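PDB 6ZXA: LHC domain-containing protein, which probably serves as a membrane light-harvesting antenna polypeptide, binding bacteriochlorophyll a and okenone and passing excitation energy towards reaction centres. Local coordinates for residues I15-P18 with E19-K23; V43-W46 with L47-Y51. One frame throughout, in Å; residues are numbered along the deposited sequence.

Contact 1 (I15-P18 with E19-K23); sequences INHP and EDDWK. With BCL (bacteriochlorophyll a), chain O.
His17 and Asp21 meet beside bacteriochlorophyll a, and Asp21 supplies the axial ligand of its magnesium, with OD2 modelled a rather long 2.9 Å from the metal. The other carboxylate oxygen, OD1, lies in the plane of the His17 ring at its edge, 3.0 Å from CD2. With CG anti to the carbonyl carbon (chi1 -57°), Asp21 is turned so that OD1 faces the imidazole edge while OD2 faces the magnesium. The His17 ring is sandwiched: pigment methyl CMC sits over the centre of one face, and Asp20 CB makes a CH-pi contact over the other, 4.2 Å from the centroid. Pro18 CG adds a touch on pigment methyl CMB at 3.6 Å. An alanine here in place of His17 would take away the ring, and the Asp21 carboxylate is likely to turn more freely, with a gap left between Asp20 CB and the pigment methyl.

Further out, Asp20 N donates to Asn16 O at 3.2 Å, in the carbonyl plane, closing the backbone of the turn. Lys23 NZ forms a long salt bridge with Asp20 OD1. Irregular chain before helix 35-54 thus offers an aspartate carboxylate to magnesium, consistent with the loop-held bacteriochlorophyll site of some purple-bacterial antennae.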
ATOM      1  N   ILE A  15      30.404  16.593 -10.109  1.00 78.24           N
ATOM      2  CA  ILE A  15      29.509  15.445 -10.103  1.00 62.29           C
ATOM      3  C   ILE A  15      30.085  14.296 -10.923  1.00 53.25           C
ATOM      4  O   ILE A  15      30.408  13.243 -10.368  1.00 52.65           O
ATOM      5  CB  ILE A  15      28.114  15.872 -10.580  1.00 90.12           C
ATOM      6  CG1 ILE A  15      27.577  16.962  -9.649  1.00 81.61           C
ATOM      7  CG2 ILE A  15      27.170  14.717 -10.610  1.00105.07           C
ATOM      8  CD1 ILE A  15      27.338  16.491  -8.233  1.00 51.72           C
ATOM      9  N   ASN A  16      30.250  14.488 -12.231  1.00 58.74           N
ATOM     10  CA  ASN A  16      30.925  13.511 -13.092  1.00 62.51           C
ATOM     11  C   ASN A  16      30.321  12.116 -12.914  1.00 53.16           C
ATOM     12  O   ASN A  16      30.936  11.198 -12.377  1.00 48.68           O
ATOM     13  CB  ASN A  16      32.429  13.494 -12.808  1.00 58.44           C
ATOM     14  CG  ASN A  16      33.161  12.479 -13.642  1.00 62.81           C
ATOM     15  OD1 ASN A  16      33.987  11.720 -13.139  1.00 65.18           O
ATOM     16  ND2 ASN A  16      32.850  12.444 -14.926  1.00 63.85           N
ATOM     17  N   HIS A  17      29.078  11.993 -13.315  1.00 52.18           N
ATOM     18  CA  HIS A  17      28.443  10.913 -12.587  1.00 59.19           C
ATOM     19  C   HIS A  17      28.609   9.475 -13.057  1.00 70.81           C
ATOM     20  O   HIS A  17      28.716   8.600 -12.190  1.00 96.32           O
ATOM     21  CB  HIS A  17      26.968  11.165 -12.372  1.00 40.77           C
ATOM     22  CG  HIS A  17      26.591  10.833 -10.980  1.00 32.42           C
ATOM     23  ND1 HIS A  17      26.598  11.769  -9.974  1.00 25.93           N
ATOM     24  CD2 HIS A  17      26.378   9.641 -10.383  1.00 31.36           C
ATOM     25  CE1 HIS A  17      26.314  11.182  -8.830  1.00 38.05           C
ATOM     26  NE2 HIS A  17      26.176   9.889  -9.050  1.00 44.16           N
ATOM     27  N   PRO A  18      28.569   9.149 -14.359  1.00 51.01           N
ATOM     28  CA  PRO A  18      28.690   7.732 -14.744  1.00 44.91           C
ATOM     29  C   PRO A  18      29.792   7.028 -13.967  1.00 50.80           C
ATOM     30  O   PRO A  18      29.671   5.855 -13.607  1.00 65.33           O
ATOM     31  CB  PRO A  18      28.996   7.801 -16.241  1.00 39.08           C
ATOM     32  CG  PRO A  18      28.354   9.048 -16.678  1.00 45.77           C
ATOM     33  CD  PRO A  18      28.361  10.014 -15.529  1.00 40.81           C
ATOM     34  N   GLU A  19      30.852   7.780 -13.665  1.00 48.96           N
ATOM     35  CA  GLU A  19      31.918   7.313 -12.789  1.00 57.59           C
ATOM     36  C   GLU A  19      31.512   7.366 -11.323  1.00 52.92           C
ATOM     37  O   GLU A  19      31.876   6.479 -10.546  1.00 49.45           O
ATOM     38  CB  GLU A  19      33.178   8.149 -13.009  1.00 59.79           C
ATOM     39  CG  GLU A  19      33.749   8.055 -14.410  1.00 80.87           C
ATOM     40  CD  GLU A  19      33.021   8.931 -15.407  1.00 84.97           C
ATOM     41  OE1 GLU A  19      33.263   8.778 -16.620  1.00 91.66           O
ATOM     42  OE2 GLU A  19      32.206   9.773 -14.979  1.00 76.79           O
ATOM     43  N   ASP A  20      30.764   8.389 -10.920  1.00 48.49           N
ATOM     44  CA  ASP A  20      30.366   8.540  -9.529  1.00 45.40           C
ATOM     45  C   ASP A  20      28.971   8.008  -9.250  1.00 38.39           C
ATOM     46  O   ASP A  20      28.288   8.524  -8.362  1.00 39.04           O
ATOM     47  CB  ASP A  20      30.478   9.997  -9.087  1.00 54.77           C
ATOM     48  CG  ASP A  20      31.900  10.501  -9.103  1.00 71.86           C
ATOM     49  OD1 ASP A  20      32.114  11.675  -8.741  1.00 90.20           O
ATOM     50  OD2 ASP A  20      32.809   9.722  -9.456  1.00 95.77           O
ATOM     51  N   ASP A  21      28.571   6.935  -9.925  1.00 32.49           N
ATOM     52  CA  ASP A  21      27.537   6.065  -9.384  1.00 30.47           C
ATOM     53  C   ASP A  21      28.223   5.389  -8.206  1.00 37.86           C
ATOM     54  O   ASP A  21      29.143   5.975  -7.643  1.00 54.70           O
ATOM     55  CB  ASP A  21      27.021   5.049 -10.400  1.00 25.80           C
ATOM     56  CG  ASP A  21      26.484   5.689 -11.659  1.00 26.78           C
ATOM     57  OD1 ASP A  21      26.202   6.897 -11.667  1.00 30.60           O
ATOM     58  OD2 ASP A  21      26.363   4.962 -12.659  1.00 22.81           O
ATOM     59  N   TRP A  22      27.684   4.298  -7.685  1.00 32.56           N
ATOM     60  CA  TRP A  22      28.234   3.588  -6.525  1.00 29.07           C
ATOM     61  C   TRP A  22      28.129   4.475  -5.298  1.00 24.73           C
ATOM     62  O   TRP A  22      28.099   3.989  -4.166  1.00 26.92           O
ATOM     63  CB  TRP A  22      29.699   3.124  -6.726  1.00 29.77           C
ATOM     64  CG  TRP A  22      30.804   4.174  -6.559  1.00 32.51           C
ATOM     65  CD1 TRP A  22      31.540   4.734  -7.559  1.00 30.26           C
ATOM     66  CD2 TRP A  22      31.279   4.774  -5.340  1.00 30.23           C
ATOM     67  NE1 TRP A  22      32.417   5.649  -7.053  1.00 30.36           N
ATOM     68  CE2 TRP A  22      32.284   5.689  -5.693  1.00 33.12           C
ATOM     69  CE3 TRP A  22      30.955   4.623  -3.989  1.00 33.07           C
ATOM     70  CZ2 TRP A  22      32.963   6.448  -4.749  1.00 37.17           C
ATOM     71  CZ3 TRP A  22      31.620   5.385  -3.060  1.00 35.08           C
ATOM     72  CH2 TRP A  22      32.616   6.282  -3.441  1.00 37.68           C
ATOM     73  N   LYS A  23      27.951   5.764  -5.529  1.00 22.97           N
ATOM     74  CA  LYS A  23      27.886   6.749  -4.473  1.00 28.29           C
ATOM     75  C   LYS A  23      26.462   6.949  -4.002  1.00 28.54           C
ATOM     76  O   LYS A  23      26.247   7.421  -2.885  1.00 26.40           O
ATOM     77  CB  LYS A  23      28.474   8.055  -4.986  1.00 36.37           C
ATOM     78  CG  LYS A  23      29.504   8.700  -4.112  1.00 50.04           C
ATOM     79  CD  LYS A  23      30.188   9.798  -4.895  1.00 63.13           C
ATOM     80  CE  LYS A  23      31.346  10.403  -4.135  1.00 74.42           C
ATOM     81  NZ  LYS A  23      32.164  11.270  -5.019  1.00 65.10           N
TER
HETATM   82 MG   BCL O 101      24.000   5.992 -13.924  1.00 20.56          MG
HETATM   83  CHA BCL O 101      23.820   2.603 -14.487  1.00 21.12           C
HETATM   84  CHB BCL O 101      24.750   6.419 -17.195  1.00 24.76           C
HETATM   85  CHC BCL O 101      23.388   9.295 -13.585  1.00 22.13           C
HETATM   86  CHD BCL O 101      22.694   5.489 -10.741  1.00 17.06           C
HETATM   87  NA  BCL O 101      24.221   4.652 -15.613  1.00 24.89           N
HETATM   88  C1A BCL O 101      24.179   3.277 -15.625  1.00 25.65           C
HETATM   89  C2A BCL O 101      24.442   2.728 -16.996  1.00 29.96           C
HETATM   90  C3A BCL O 101      24.772   3.969 -17.827  1.00 29.95           C
HETATM   91  C4A BCL O 101      24.610   5.092 -16.864  1.00 27.18           C
HETATM   92  CMA BCL O 101      26.196   3.922 -18.365  1.00 31.64           C
HETATM   93  CAA BCL O 101      23.299   1.888 -17.587  1.00 36.07           C
HETATM   94  CBA BCL O 101      21.899   2.492 -17.550  1.00 40.60           C
HETATM   95  CGA BCL O 101      20.892   1.482 -17.970  1.00 51.20           C
HETATM   96  O1A BCL O 101      21.158   0.486 -18.517  1.00 60.26           O
HETATM   97  O2A BCL O 101      19.633   1.755 -17.681  1.00 57.07           O
HETATM   98  NB  BCL O 101      23.990   7.609 -15.201  1.00 22.13           N
HETATM   99  C1B BCL O 101      24.514   7.594 -16.483  1.00 24.08           C
HETATM  100  C2B BCL O 101      24.695   8.890 -16.957  1.00 24.95           C
HETATM  101  C3B BCL O 101      24.373   9.771 -15.914  1.00 24.15           C
HETATM  102  C4B BCL O 101      23.890   8.913 -14.841  1.00 24.34           C
HETATM  103  CMB BCL O 101      25.151   9.166 -18.378  1.00 29.26           C
HETATM  104  CAB BCL O 101      24.465  11.220 -15.788  1.00 26.96           C
HETATM  105  OBB BCL O 101      24.390  11.786 -14.699  1.00 33.28           O
HETATM  106  CBB BCL O 101      24.656  12.140 -16.967  1.00 28.57           C
HETATM  107  NC  BCL O 101      23.109   7.200 -12.410  1.00 19.67           N
HETATM  108  C1C BCL O 101      23.050   8.558 -12.445  1.00 21.63           C
HETATM  109  C2C BCL O 101      22.325   9.116 -11.283  1.00 22.50           C
HETATM  110  C3C BCL O 101      22.475   7.993 -10.264  1.00 22.72           C
HETATM  111  C4C BCL O 101      22.736   6.805 -11.150  1.00 18.19           C
HETATM  112  CMC BCL O 101      22.870  10.443 -10.806  1.00 22.98           C
HETATM  113  CAC BCL O 101      21.246   7.848  -9.332  1.00 21.45           C
HETATM  114  CBC BCL O 101      19.971   7.535 -10.074  1.00 22.35           C
HETATM  115  ND  BCL O 101      23.285   4.431 -12.848  1.00 16.37           N
HETATM  116  C1D BCL O 101      22.973   4.316 -11.499  1.00 16.22           C
HETATM  117  C2D BCL O 101      22.990   2.975 -11.078  1.00 15.98           C
HETATM  118  C3D BCL O 101      23.327   2.250 -12.199  1.00 16.43           C
HETATM  119  C4D BCL O 101      23.481   3.145 -13.243  1.00 16.31           C
HETATM  120  CMD BCL O 101      22.693   2.483  -9.690  1.00 16.01           C
HETATM  121  CAD BCL O 101      23.661   0.976 -12.700  1.00 19.86           C
HETATM  122  OBD BCL O 101      23.826  -0.099 -12.114  1.00 23.95           O
HETATM  123  CBD BCL O 101      23.814   1.092 -14.239  1.00 23.32           C
HETATM  124  CGD BCL O 101      24.993   0.362 -14.731  1.00 27.62           C
HETATM  125  O1D BCL O 101      26.133   0.741 -14.645  1.00 34.80           O
HETATM  126  O2D BCL O 101      24.706  -0.786 -15.305  1.00 32.51           O
HETATM  127  CED BCL O 101      25.798  -1.592 -15.804  1.00 31.46           C
HETATM  128  C1  BCL O 101      18.672   0.741 -18.104  1.00 68.65           C
HETATM  129  C2  BCL O 101      17.252   1.308 -17.966  1.00 75.62           C
HETATM  130  C3  BCL O 101      16.752   2.524 -17.995  1.00 73.71           C
HETATM  131  C4  BCL O 101      17.511   3.832 -18.195  1.00 80.51           C
HETATM  132  C5  BCL O 101      15.257   2.742 -17.831  1.00 79.44           C
HETATM  133  C6  BCL O 101      14.598   3.415 -19.030  1.00 79.90           C
HETATM  134  C7  BCL O 101      14.844   2.611 -20.301  1.00 93.94           C
HETATM  135  C8  BCL O 101      14.559   3.241 -21.658  1.00116.11           C
HETATM  136  C9  BCL O 101      14.865   2.198 -22.746  1.00132.60           C
HETATM  137  C10 BCL O 101      15.399   4.517 -21.849  1.00129.98           C
HETATM  138  C11 BCL O 101      15.386   5.390 -23.105  1.00169.02           C
HETATM  139  C12 BCL O 101      16.365   4.948 -24.211  1.00201.53           C
HETATM  140  C13 BCL O 101      16.492   5.900 -25.422  1.00223.69           C
HETATM  141  C14 BCL O 101      16.982   7.303 -25.038  1.00236.40           C
HETATM  142  C15 BCL O 101      15.152   6.044 -26.182  1.00230.37           C
HETATM  143  C16 BCL O 101      14.615   4.798 -26.875  1.00215.15           C
HETATM  144  C17 BCL O 101      13.732   4.794 -28.142  1.00189.90           C
HETATM  145  C18 BCL O 101      12.429   5.584 -28.200  1.00185.89           C
HETATM  146  C19 BCL O 101      11.717   5.080 -29.469  1.00200.05           C
HETATM  147  C20 BCL O 101      12.565   7.111 -28.284  1.00165.22           C

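Contact 2 (V43-W46 with L47-Y51); sequences VQMW and LIHSY. With BCL (bacteriochlorophyll a), chain R.
Within helix 35-54, predicted to span the membrane, His49 packs against Met45 one turn earlier in a histidine pigment-binding site. Met45 O takes two donors from that one residue: the backbone N of His49, and its ring nitrogen ND1 at a short 2.5 Å, from above the carbonyl plane. They approach from opposite faces of that plane, while the oxygen itself lies close to the imidazole plane. With CG anti to the carbonyl carbon (chi1 -83°), the ring folds back along the helix to make this bond, which would hold its rotation. His49 is the axial ligand of the magnesium of one bacteriochlorophyll; hydrogen bonding at ND1 would tend to favour coordination through NE2.

A second bacteriochlorophyll lies alongside. Its methyl CMD sits over the centre of the His49 ring, 3.3 Å from NE2, and Ile48 CG1 lies 3.4 Å from pyrrole carbon C1D. Gln44 NE2 donates to the ester carbonyl oxygen O1D at 3.2 Å (N-H...O 157°) and also to an okenone, while Gln44 OE1 accepts from Trp46 NE1 of the second subunit.

One residue further on, Ser50 likewise doubles its backbone bond: OG reaches Trp46 O at 2.6 Å. Val43 CG1 and Leu47 CD1 lie side by side at 3.7 Å. A histidine on the membrane-spanning helix that ligates bacteriochlorophyll magnesium is the hallmark of purple-bacterial antenna polypeptides.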
ATOM      1  N   VAL A  43       5.874  -3.999 -10.240  1.00 13.25           N
ATOM      2  CA  VAL A  43       4.707  -3.219 -10.641  1.00 13.11           C
ATOM      3  C   VAL A  43       4.868  -2.715 -12.068  1.00 12.59           C
ATOM      4  O   VAL A  43       3.928  -2.767 -12.869  1.00 14.74           O
ATOM      5  CB  VAL A  43       4.460  -2.056  -9.661  1.00 14.65           C
ATOM      6  CG1 VAL A  43       3.316  -1.190 -10.153  1.00 11.27           C
ATOM      7  CG2 VAL A  43       4.163  -2.579  -8.279  1.00 11.97           C
ATOM      8  N   GLN A  44       6.058  -2.212 -12.400  1.00 11.84           N
ATOM      9  CA  GLN A  44       6.347  -1.794 -13.767  1.00 13.06           C
ATOM     10  C   GLN A  44       6.150  -2.945 -14.741  1.00 12.94           C
ATOM     11  O   GLN A  44       5.553  -2.779 -15.809  1.00 12.53           O
ATOM     12  CB  GLN A  44       7.774  -1.259 -13.856  1.00 14.56           C
ATOM     13  CG  GLN A  44       8.352  -1.264 -15.257  1.00 13.91           C
ATOM     14  CD  GLN A  44       7.688  -0.251 -16.159  1.00 17.57           C
ATOM     15  OE1 GLN A  44       7.234   0.790 -15.702  1.00 15.94           O
ATOM     16  NE2 GLN A  44       7.625  -0.550 -17.444  1.00 17.86           N
ATOM     17  N   MET A  45       6.660  -4.119 -14.380  1.00 13.13           N
ATOM     18  CA  MET A  45       6.504  -5.315 -15.195  1.00 14.11           C
ATOM     19  C   MET A  45       5.033  -5.629 -15.441  1.00 13.18           C
ATOM     20  O   MET A  45       4.619  -5.864 -16.580  1.00 14.11           O
ATOM     21  CB  MET A  45       7.214  -6.475 -14.504  1.00 15.94           C
ATOM     22  CG  MET A  45       7.118  -7.805 -15.189  1.00 19.33           C
ATOM     23  SD  MET A  45       7.755  -9.118 -14.144  1.00 20.49           S
ATOM     24  CE  MET A  45       6.377  -9.359 -13.041  1.00 19.56           C
ATOM     25  N   TRP A  46       4.223  -5.602 -14.382  1.00 12.13           N
ATOM     26  CA  TRP A  46       2.800  -5.892 -14.526  1.00 12.61           C
ATOM     27  C   TRP A  46       2.103  -4.865 -15.412  1.00 13.90           C
ATOM     28  O   TRP A  46       1.258  -5.223 -16.235  1.00 12.25           O
ATOM     29  CB  TRP A  46       2.128  -5.954 -13.153  1.00 12.42           C
ATOM     30  CG  TRP A  46       2.540  -7.127 -12.328  1.00 14.48           C
ATOM     31  CD1 TRP A  46       2.737  -8.395 -12.758  1.00 14.24           C
ATOM     32  CD2 TRP A  46       2.807  -7.136 -10.922  1.00 13.64           C
ATOM     33  NE1 TRP A  46       3.110  -9.197 -11.718  1.00 14.80           N
ATOM     34  CE2 TRP A  46       3.160  -8.448 -10.576  1.00 13.41           C
ATOM     35  CE3 TRP A  46       2.775  -6.164  -9.923  1.00 13.64           C
ATOM     36  CZ2 TRP A  46       3.482  -8.816  -9.278  1.00 16.79           C
ATOM     37  CZ3 TRP A  46       3.098  -6.527  -8.642  1.00 16.56           C
ATOM     38  CH2 TRP A  46       3.447  -7.843  -8.326  1.00 16.42           C
ATOM     39  N   LEU A  47       2.446  -3.587 -15.262  1.00 15.25           N
ATOM     40  CA  LEU A  47       1.755  -2.554 -16.031  1.00 16.96           C
ATOM     41  C   LEU A  47       2.128  -2.616 -17.506  1.00 15.44           C
ATOM     42  O   LEU A  47       1.251  -2.546 -18.380  1.00 18.12           O
ATOM     43  CB  LEU A  47       2.063  -1.173 -15.451  1.00 20.87           C
ATOM     44  CG  LEU A  47       1.338  -0.796 -14.155  1.00 28.56           C
ATOM     45  CD1 LEU A  47       2.126   0.222 -13.385  1.00 29.51           C
ATOM     46  CD2 LEU A  47      -0.046  -0.268 -14.436  1.00 30.39           C
ATOM     47  N   ILE A  48       3.420  -2.755 -17.805  1.00 14.82           N
ATOM     48  CA  ILE A  48       3.827  -2.878 -19.198  1.00 15.87           C
ATOM     49  C   ILE A  48       3.261  -4.156 -19.800  1.00 16.09           C
ATOM     50  O   ILE A  48       2.925  -4.184 -20.984  1.00 17.44           O
ATOM     51  CB  ILE A  48       5.362  -2.791 -19.341  1.00 19.23           C
ATOM     52  CG1 ILE A  48       5.775  -2.748 -20.809  1.00 22.48           C
ATOM     53  CG2 ILE A  48       6.059  -3.950 -18.679  1.00 17.44           C
ATOM     54  CD1 ILE A  48       5.176  -1.633 -21.585  1.00 26.45           C
ATOM     55  N   HIS A  49       3.080  -5.209 -19.002  1.00 15.12           N
ATOM     56  CA  HIS A  49       2.480  -6.417 -19.551  1.00 16.64           C
ATOM     57  C   HIS A  49       0.997  -6.236 -19.830  1.00 18.62           C
ATOM     58  O   HIS A  49       0.506  -6.704 -20.853  1.00 21.37           O
ATOM     59  CB  HIS A  49       2.700  -7.593 -18.618  1.00 13.59           C
ATOM     60  CG  HIS A  49       4.035  -8.229 -18.784  1.00 12.26           C
ATOM     61  ND1 HIS A  49       5.176  -7.697 -18.235  1.00 10.72           N
ATOM     62  CD2 HIS A  49       4.419  -9.332 -19.458  1.00 11.75           C
ATOM     63  CE1 HIS A  49       6.206  -8.455 -18.548  1.00 11.62           C
ATOM     64  NE2 HIS A  49       5.772  -9.453 -19.287  1.00 10.48           N
ATOM     65  N   SER A  50       0.257  -5.597 -18.926  1.00 18.79           N
ATOM     66  CA  SER A  50      -1.146  -5.315 -19.213  1.00 21.19           C
ATOM     67  C   SER A  50      -1.274  -4.545 -20.517  1.00 21.56           C
ATOM     68  O   SER A  50      -2.080  -4.897 -21.389  1.00 22.61           O
ATOM     69  CB  SER A  50      -1.783  -4.533 -18.067  1.00 21.20           C
ATOM     70  OG  SER A  50      -1.298  -4.962 -16.818  1.00 32.76           O
ATOM     71  N   TYR A  51      -0.439  -3.520 -20.681  1.00 18.46           N
ATOM     72  CA  TYR A  51      -0.468  -2.736 -21.907  1.00 19.55           C
ATOM     73  C   TYR A  51      -0.149  -3.590 -23.129  1.00 21.14           C
ATOM     74  O   TYR A  51      -0.900  -3.591 -24.105  1.00 24.73           O
ATOM     75  CB  TYR A  51       0.503  -1.570 -21.802  1.00 19.95           C
ATOM     76  CG  TYR A  51       0.523  -0.705 -23.028  1.00 23.02           C
ATOM     77  CD1 TYR A  51      -0.531   0.140 -23.315  1.00 23.80           C
ATOM     78  CD2 TYR A  51       1.590  -0.739 -23.906  1.00 23.05           C
ATOM     79  CE1 TYR A  51      -0.521   0.928 -24.429  1.00 25.36           C
ATOM     80  CE2 TYR A  51       1.607   0.045 -25.027  1.00 24.48           C
ATOM     81  CZ  TYR A  51       0.549   0.877 -25.285  1.00 27.28           C
ATOM     82  OH  TYR A  51       0.557   1.668 -26.403  1.00 32.24           O
TER
HETATM   83 MG   BCL R 102       9.242  -2.724 -23.605  1.00 14.16          MG
HETATM   84  CHA BCL R 102      10.046  -4.083 -20.555  1.00 13.02           C
HETATM   85  CHB BCL R 102      11.469  -0.246 -22.995  1.00 19.16           C
HETATM   86  CHC BCL R 102       8.092  -1.102 -26.312  1.00 16.05           C
HETATM   87  CHD BCL R 102       6.548  -4.896 -23.813  1.00 12.50           C
HETATM   88  NA  BCL R 102      10.538  -2.230 -21.946  1.00 16.76           N
HETATM   89  C1A BCL R 102      10.821  -2.994 -20.839  1.00 15.90           C
HETATM   90  C2A BCL R 102      12.056  -2.518 -20.149  1.00 20.66           C
HETATM   91  C3A BCL R 102      12.270  -1.138 -20.761  1.00 21.81           C
HETATM   92  C4A BCL R 102      11.456  -1.200 -22.005  1.00 19.51           C
HETATM   93  CMA BCL R 102      11.794  -0.028 -19.835  1.00 20.90           C
HETATM   94  CAA BCL R 102      13.233  -3.467 -20.363  1.00 28.75           C
HETATM   95  CBA BCL R 102      14.649  -2.933 -20.115  1.00 43.46           C
HETATM   96  CGA BCL R 102      15.420  -2.746 -21.383  1.00 58.40           C
HETATM   97  O1A BCL R 102      16.001  -3.575 -21.954  1.00 68.37           O
HETATM   98  O2A BCL R 102      15.404  -1.553 -21.877  1.00 73.05           O
HETATM   99  NB  BCL R 102       9.686  -0.939 -24.519  1.00 16.53           N
HETATM  100  C1B BCL R 102      10.665  -0.048 -24.121  1.00 18.31           C
HETATM  101  C2B BCL R 102      10.710   1.036 -25.001  1.00 22.52           C
HETATM  102  C3B BCL R 102       9.722   0.834 -25.969  1.00 21.94           C
HETATM  103  C4B BCL R 102       9.134  -0.444 -25.649  1.00 18.29           C
HETATM  104  CMB BCL R 102      11.697   2.174 -24.848  1.00 21.54           C
HETATM  105  CAB BCL R 102       9.278   1.660 -27.072  1.00 24.79           C
HETATM  106  OBB BCL R 102       8.950   1.183 -28.163  1.00 25.77           O
HETATM  107  CBB BCL R 102       9.180   3.158 -26.951  1.00 27.43           C
HETATM  108  NC  BCL R 102       7.525  -2.932 -24.835  1.00 14.97           N
HETATM  109  C1C BCL R 102       7.358  -2.254 -26.004  1.00 16.61           C
HETATM  110  C2C BCL R 102       6.166  -2.685 -26.763  1.00 17.74           C
HETATM  111  C3C BCL R 102       5.757  -3.966 -26.044  1.00 17.57           C
HETATM  112  C4C BCL R 102       6.659  -3.994 -24.846  1.00 14.41           C
HETATM  113  CMC BCL R 102       5.083  -1.635 -26.783  1.00 17.79           C
HETATM  114  CAC BCL R 102       5.851  -5.227 -26.934  1.00 19.03           C
HETATM  115  CBC BCL R 102       4.746  -5.290 -27.945  1.00 19.60           C
HETATM  116  ND  BCL R 102       8.394  -4.139 -22.438  1.00 12.81           N
HETATM  117  C1D BCL R 102       7.371  -5.038 -22.665  1.00 12.07           C
HETATM  118  C2D BCL R 102       7.295  -5.987 -21.640  1.00 11.59           C
HETATM  119  C3D BCL R 102       8.323  -5.680 -20.778  1.00 12.45           C
HETATM  120  C4D BCL R 102       8.962  -4.572 -21.286  1.00 12.01           C
HETATM  121  CMD BCL R 102       6.281  -7.079 -21.546  1.00 12.09           C
HETATM  122  CAD BCL R 102       8.858  -5.901 -19.496  1.00 12.91           C
HETATM  123  OBD BCL R 102       8.518  -6.686 -18.619  1.00 13.00           O
HETATM  124  CBD BCL R 102      10.048  -4.943 -19.290  1.00 13.64           C
HETATM  125  CGD BCL R 102       9.908  -4.225 -18.014  1.00 16.06           C
HETATM  126  O1D BCL R 102       9.424  -3.131 -17.877  1.00 16.42           O
HETATM  127  O2D BCL R 102      10.370  -4.897 -16.983  1.00 18.97           O
HETATM  128  CED BCL R 102      10.239  -4.316 -15.667  1.00 20.19           C
HETATM  129  C1  BCL R 102      16.140  -1.351 -23.129  1.00 90.84           C
HETATM  130  C2  BCL R 102      15.073  -1.013 -24.152  1.00 87.77           C
HETATM  131  C3  BCL R 102      14.466  -1.916 -24.859  1.00 93.48           C
HETATM  132  C4  BCL R 102      14.729  -3.405 -24.776  1.00 99.49           C
HETATM  133  C5  BCL R 102      13.403  -1.514 -25.864  1.00101.97           C
HETATM  134  C6  BCL R 102      13.905  -0.838 -27.124  1.00 88.87           C
HETATM  135  C7  BCL R 102      12.746  -0.352 -27.984  1.00111.07           C
HETATM  136  C8  BCL R 102      13.117   0.107 -29.389  1.00116.56           C
HETATM  137  C9  BCL R 102      11.871   0.605 -30.136  1.00122.18           C
HETATM  138  C10 BCL R 102      13.748  -1.048 -30.180  1.00131.28           C
HETATM  139  C11 BCL R 102      13.012  -2.389 -30.281  1.00143.07           C
HETATM  140  C12 BCL R 102      13.537  -3.363 -31.358  1.00143.98           C
HETATM  141  C13 BCL R 102      14.887  -4.065 -31.101  1.00139.64           C
HETATM  142  C14 BCL R 102      14.990  -4.559 -29.658  1.00146.52           C
HETATM  143  C15 BCL R 102      16.113  -3.141 -31.388  1.00162.43           C
HETATM  144  C16 BCL R 102      17.585  -3.550 -31.638  1.00179.06           C
HETATM  145  C17 BCL R 102      18.423  -4.485 -30.744  1.00194.79           C
HETATM  146  C18 BCL R 102      18.602  -4.114 -29.284  1.00194.42           C
HETATM  147  C19 BCL R 102      19.068  -2.648 -29.248  1.00194.37           C
HETATM  148  C20 BCL R 102      19.624  -4.997 -28.563  1.00198.49           C

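Two ways of presenting a magnesium ligand appear in one short chain. Contact 1 lies in irregular chain ahead of helix 35-54 and contact 2 on that helix, so they share no structural element; their centres are about 30 Å apart, on opposite sides of the chain's centre. Both are only partly buried, each combining pigment-covered residues with an exposed one. The loop uses a carboxylate set against an imidazole edge, in a turn closed by one backbone bond, with acidic groups crowded nearby. The helix uses an imidazole steadied by a carbonyl, amid regular backbone bonding and apolar side chains, and also bonds neighbouring copies of the protein through the Gln44-Trp46 pairing.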